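Local coordinates for MS5a (Brassica napus, PDB 6L77), which is a meiosis-related protein of cystatin-like fold that enhances papain in a non-canonical way, its cellular role not established, at residues V208-E213 and H217-L222. Numbering follows the deposited sequence.
Sequences VRRTVE and HCVCLL
R209 and L222 form a hydrogen-bonded pair, as do T211 and C220, in the antiparallel hairpin that joins strand 201-212 to strand 219-227 at the middle of the long antiparallel sheet of this cystatin-like chain. The two strand segments approach to 4.8 Å, their directions 163° apart. T211 N reaches C220 O at 2.9 Å, and the return bond from C220 N to T211 O is nearly straight. Beyond the strand pairing, E213 N donates to C218 O, and H217 N closes the turn on E213 O at 2.8 Å with a bent 135° angle.

R210, V212, V219 and L221 share a face; R210 and V219 touch helix 12-29, L221 helix 138-150. On this side L221 CD2 lies against both CB and CG of R210, 3.6 Å from CG, the two side chains running alongside and pointing the same way. V219 CG1 comes to the same CG at 3.9 Å, its side chain crossing that of R210 at a slant; both apolar groups lean on CG from the neighbouring-strand side, while the guanidinium goes on to R184 O, Y142 OH and a cation-pi contact with W138.

R209 and L222 point together from the other face, where R209 NH1 makes a salt bridge to D104 OD2 and a hydrogen bond to K106 O, NH2 bonds to D107 O, and L222 CD2 sits at the guanidinium edge. Next along, chi1 of 56° sets T211 OG1 between its backbone N and carbonyl carbon, turned onto C220, with CB of that cysteine 3.4 Å from OG1.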
loop_
_atom_site.group_PDB
_atom_site.type_symbol
_atom_site.label_atom_id
_atom_site.label_comp_id
_atom_site.label_asym_id
_atom_site.label_seq_id
_atom_site.Cartn_x
_atom_site.Cartn_y
_atom_site.Cartn_z
ATOM N N VAL A 208 -2.758 8.345 1.010
ATOM C CA VAL A 208 -3.249 7.017 1.388
ATOM C C VAL A 208 -3.304 6.910 2.905
ATOM O O VAL A 208 -2.294 7.137 3.579
ATOM C CB VAL A 208 -2.361 5.887 0.833
ATOM C CG1 VAL A 208 -2.940 4.533 1.263
ATOM C CG2 VAL A 208 -2.243 5.966 -0.676
ATOM N N ARG A 209 -4.467 6.544 3.441
ATOM C CA ARG A 209 -4.579 6.239 4.860
ATOM C C ARG A 209 -4.542 4.729 5.064
ATOM O O ARG A 209 -5.343 3.994 4.474
ATOM C CB ARG A 209 -5.855 6.811 5.475
ATOM C CG ARG A 209 -5.880 6.591 6.985
ATOM C CD ARG A 209 -7.190 7.026 7.618
ATOM N NE ARG A 209 -7.392 8.465 7.524
ATOM C CZ ARG A 209 -8.307 9.052 6.755
ATOM N NH1 ARG A 209 -9.135 8.323 6.009
ATOM N NH2 ARG A 209 -8.408 10.377 6.748
ATOM N N ARG A 210 -3.614 4.274 5.897
ATOM C CA ARG A 210 -3.578 2.900 6.372
ATOM C C ARG A 210 -4.155 2.856 7.781
ATOM O O ARG A 210 -3.629 3.505 8.694
ATOM C CB ARG A 210 -2.149 2.349 6.380
ATOM C CG ARG A 210 -2.069 0.889 6.860
ATOM C CD ARG A 210 -0.804 0.659 7.705
ATOM N NE ARG A 210 0.413 0.767 6.901
ATOM C CZ ARG A 210 1.622 1.044 7.389
ATOM N NH1 ARG A 210 1.786 1.262 8.690
ATOM N NH2 ARG A 210 2.668 1.104 6.570
ATOM N N THR A 211 -5.210 2.081 7.970
ATOM C CA THR A 211 -5.724 1.839 9.306
ATOM C C THR A 211 -5.606 0.353 9.596
ATOM O O THR A 211 -5.783 -0.480 8.700
ATOM C CB THR A 211 -7.171 2.337 9.455
ATOM O OG1 THR A 211 -7.994 1.727 8.463
ATOM C CG2 THR A 211 -7.210 3.830 9.249
ATOM N N VAL A 212 -5.248 0.031 10.835
ATOM C CA VAL A 212 -4.938 -1.330 11.255
ATOM C C VAL A 212 -5.874 -1.682 12.401
ATOM O O VAL A 212 -5.977 -0.928 13.374
ATOM C CB VAL A 212 -3.462 -1.471 11.685
ATOM C CG1 VAL A 212 -3.144 -2.922 12.048
ATOM C CG2 VAL A 212 -2.525 -0.987 10.569
ATOM N N GLU A 213 -6.549 -2.818 12.288
ATOM C CA GLU A 213 -7.496 -3.224 13.322
ATOM C C GLU A 213 -6.727 -3.704 14.547
ATOM O O GLU A 213 -5.871 -4.588 14.420
ATOM C CB GLU A 213 -8.416 -4.328 12.791
ATOM C CG GLU A 213 -9.787 -4.391 13.457
ATOM C CD GLU A 213 -9.741 -4.872 14.899
ATOM O OE1 GLU A 213 -10.589 -4.424 15.704
ATOM O OE2 GLU A 213 -8.859 -5.691 15.237
ATOM N N HIS A 217 -5.318 -7.073 13.378
ATOM C CA HIS A 217 -4.306 -6.460 12.526
ATOM C C HIS A 217 -4.702 -6.523 11.054
ATOM O O HIS A 217 -3.837 -6.519 10.179
ATOM C CB HIS A 217 -2.925 -7.092 12.728
ATOM C CG HIS A 217 -2.452 -7.085 14.146
ATOM N ND1 HIS A 217 -2.413 -5.941 14.913
ATOM C CD2 HIS A 217 -1.982 -8.081 14.932
ATOM C CE1 HIS A 217 -1.953 -6.235 16.117
ATOM N NE2 HIS A 217 -1.684 -7.526 16.153
ATOM N N CYS A 218 -6.008 -6.593 10.774
ATOM C CA CYS A 218 -6.468 -6.425 9.402
ATOM C C CYS A 218 -6.109 -5.017 8.941
ATOM O O CYS A 218 -6.122 -4.073 9.730
ATOM C CB CYS A 218 -7.977 -6.668 9.314
ATOM S SG CYS A 218 -8.443 -8.370 9.762
ATOM N N VAL A 219 -5.757 -4.882 7.668
ATOM C CA VAL A 219 -5.202 -3.638 7.137
ATOM C C VAL A 219 -6.185 -3.085 6.115
ATOM O O VAL A 219 -6.499 -3.760 5.127
ATOM C CB VAL A 219 -3.825 -3.854 6.497
ATOM C CG1 VAL A 219 -3.366 -2.589 5.801
ATOM C CG2 VAL A 219 -2.805 -4.278 7.571
ATOM N N CYS A 220 -6.662 -1.864 6.349
ATOM C CA CYS A 220 -7.520 -1.155 5.410
ATOM C C CYS A 220 -6.736 0.002 4.798
ATOM O O CYS A 220 -6.075 0.761 5.518
ATOM C CB CYS A 220 -8.778 -0.643 6.109
ATOM S SG CYS A 220 -9.766 0.414 5.055
ATOM N N LEU A 221 -6.767 0.102 3.471
ATOM C CA LEU A 221 -6.158 1.213 2.750
ATOM C C LEU A 221 -7.250 2.020 2.065
ATOM O O LEU A 221 -8.096 1.456 1.367
ATOM C CB LEU A 221 -5.135 0.738 1.713
ATOM C CG LEU A 221 -3.877 -0.001 2.197
ATOM C CD1 LEU A 221 -2.829 -0.032 1.089
ATOM C CD2 LEU A 221 -3.296 0.642 3.440
ATOM N N LEU A 222 -7.222 3.335 2.261
ATOM C CA LEU A 222 -8.131 4.252 1.585
ATOM C C LEU A 222 -7.293 5.375 1.001
ATOM O O LEU A 222 -6.529 6.015 1.726
ATOM C CB LEU A 222 -9.180 4.807 2.548
ATOM C CG LEU A 222 -10.148 5.788 1.899
ATOM C CD1 LEU A 222 -10.986 5.071 0.859
ATOM C CD2 LEU A 222 -11.043 6.444 2.951
#